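Local coordinates for protein histidine--tRNA ligase (Staphylococcus aureus, PDB 1QE0) that attaches L-histidine to its cognate tRNA at the expense of ATP, working as a homodimeric class II aminoacyl-tRNA synthetase, at residues 84-87 and 88-92. Sequence-based numbering, arbitrary orientation.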
loop_
_atom_site.group_PDB
_atom_site.type_symbol
_atom_site.label_atom_id
_atom_site.label_comp_id
_atom_site.label_asym_id
_atom_site.label_seq_id
_atom_site.Cartn_x
_atom_site.Cartn_y
_atom_site.Cartn_z
ATOM N N ALA A 84 14.925 7.786 4.945
ATOM C CA ALA A 84 15.115 6.543 4.186
ATOM C C ALA A 84 14.946 6.795 2.691
ATOM O O ALA A 84 15.666 6.221 1.889
ATOM C CB ALA A 84 14.187 5.495 4.646
ATOM N N VAL A 85 14.017 7.660 2.295
ATOM C CA VAL A 85 13.917 7.944 0.872
ATOM C C VAL A 85 15.243 8.615 0.484
ATOM O O VAL A 85 15.821 8.289 -0.538
ATOM C CB VAL A 85 12.707 8.848 0.513
ATOM C CG1 VAL A 85 12.806 9.333 -0.935
ATOM C CG2 VAL A 85 11.428 8.068 0.646
ATOM N N VAL A 86 15.770 9.488 1.338
ATOM C CA VAL A 86 17.041 10.157 1.049
ATOM C C VAL A 86 18.209 9.164 1.070
ATOM O O VAL A 86 19.091 9.192 0.207
ATOM C CB VAL A 86 17.285 11.342 2.019
ATOM C CG1 VAL A 86 18.730 11.804 1.994
ATOM C CG2 VAL A 86 16.345 12.476 1.651
ATOM N N ARG A 87 18.201 8.250 2.030
ATOM C CA ARG A 87 19.266 7.258 2.125
ATOM C C ARG A 87 19.264 6.367 0.871
ATOM O O ARG A 87 20.319 5.947 0.396
ATOM C CB ARG A 87 19.115 6.430 3.404
ATOM C CG ARG A 87 20.294 5.548 3.679
ATOM C CD ARG A 87 19.906 4.093 3.640
ATOM N NE ARG A 87 19.545 3.632 2.304
ATOM C CZ ARG A 87 18.488 2.860 2.053
ATOM N NH1 ARG A 87 17.700 2.470 3.049
ATOM N NH2 ARG A 87 18.223 2.454 0.820
ATOM N N SER A 88 18.085 6.102 0.318
ATOM C CA SER A 88 17.997 5.293 -0.889
ATOM C C SER A 88 18.420 6.095 -2.117
ATOM O O SER A 88 19.044 5.559 -3.034
ATOM C CB SER A 88 16.584 4.776 -1.088
ATOM O OG SER A 88 16.558 3.937 -2.232
ATOM N N TYR A 89 17.986 7.352 -2.161
ATOM C CA TYR A 89 18.289 8.278 -3.243
ATOM C C TYR A 89 19.804 8.405 -3.343
ATOM O O TYR A 89 20.381 8.336 -4.431
ATOM C CB TYR A 89 17.627 9.637 -2.943
ATOM C CG TYR A 89 18.016 10.781 -3.840
ATOM C CD1 TYR A 89 17.147 11.254 -4.811
ATOM C CD2 TYR A 89 19.250 11.413 -3.702
ATOM C CE1 TYR A 89 17.487 12.315 -5.617
ATOM C CE2 TYR A 89 19.606 12.495 -4.520
ATOM C CZ TYR A 89 18.716 12.928 -5.470
ATOM O OH TYR A 89 19.063 13.959 -6.306
ATOM N N ILE A 90 20.459 8.562 -2.206
ATOM C CA ILE A 90 21.914 8.681 -2.207
ATOM C C ILE A 90 22.585 7.359 -2.628
ATOM O O ILE A 90 23.306 7.294 -3.637
ATOM C CB ILE A 90 22.444 9.144 -0.829
ATOM C CG1 ILE A 90 22.020 10.603 -0.559
ATOM C CG2 ILE A 90 23.952 9.011 -0.790
ATOM C CD1 ILE A 90 21.990 11.020 0.906
ATOM N N GLU A 91 22.280 6.294 -1.896
ATOM C CA GLU A 91 22.840 4.979 -2.164
ATOM C C GLU A 91 22.684 4.524 -3.617
ATOM O O GLU A 91 23.573 3.881 -4.151
ATOM C CB GLU A 91 22.212 3.966 -1.226
ATOM C CG GLU A 91 22.986 2.664 -1.127
ATOM C CD GLU A 91 22.403 1.701 -0.104
ATOM O OE1 GLU A 91 23.112 1.296 0.838
ATOM O OE2 GLU A 91 21.224 1.345 -0.245
ATOM N N HIS A 92 21.567 4.857 -4.258
ATOM C CA HIS A 92 21.348 4.449 -5.639
ATOM C C HIS A 92 21.785 5.503 -6.629
ATOM O O HIS A 92 21.443 5.446 -7.812
ATOM C CB HIS A 92 19.893 4.073 -5.888
ATOM C CG HIS A 92 19.443 2.885 -5.106
ATOM N ND1 HIS A 92 18.732 2.998 -3.927
ATOM C CD2 HIS A 92 19.633 1.560 -5.307
ATOM C CE1 HIS A 92 18.513 1.793 -3.434
ATOM N NE2 HIS A 92 19.048 0.903 -4.252
#
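The last turns of helix 82-91, which packs against the central, largely antiparallel sheet of the class II catalytic domain and meets the second subunit on its other flank, join R87 to E91 and V86 to I90. Four successive i to i+4 bonds carry the backbone, from S88 N to A84 O through to E91 N to R87 O, the straightest being I90 N to V86 O (2.8 Å, 164° at the hydrogen). On the polar flank R87 and E91 run side by side in the same direction, and a long salt bridge spans 3.4 Å from R87 NH2 to E91 OE2, with guanidinium and carboxylate planes turned 44° apart. Bends at chi2 and chi3 bring the guanidinium of R87 alongside S88, whose N lies over one of its faces and whose CA is 3.3 Å from R87 NH2. The strongest polar partner of R87 is D10 of the second subunit, which forms a salt bridge with NH2 and a hydrogen bond with S88 OG; E44 forms a salt bridge with NH1, while E91 OE1 accepts from I4 N of the second subunit. The apolar flank turns V85 and Y89 to strands 102-111 and 123-132. V86 CG1, anti to its own N (chi1 165°), touches I90 CD1 at 3.5 Å, and both residues pack on L293. Where the helix ends, H92 folds back so that S88 O accepts from H92 N and, from the opposite face of the carbonyl plane, from H92 ND1 at 2.7 Å.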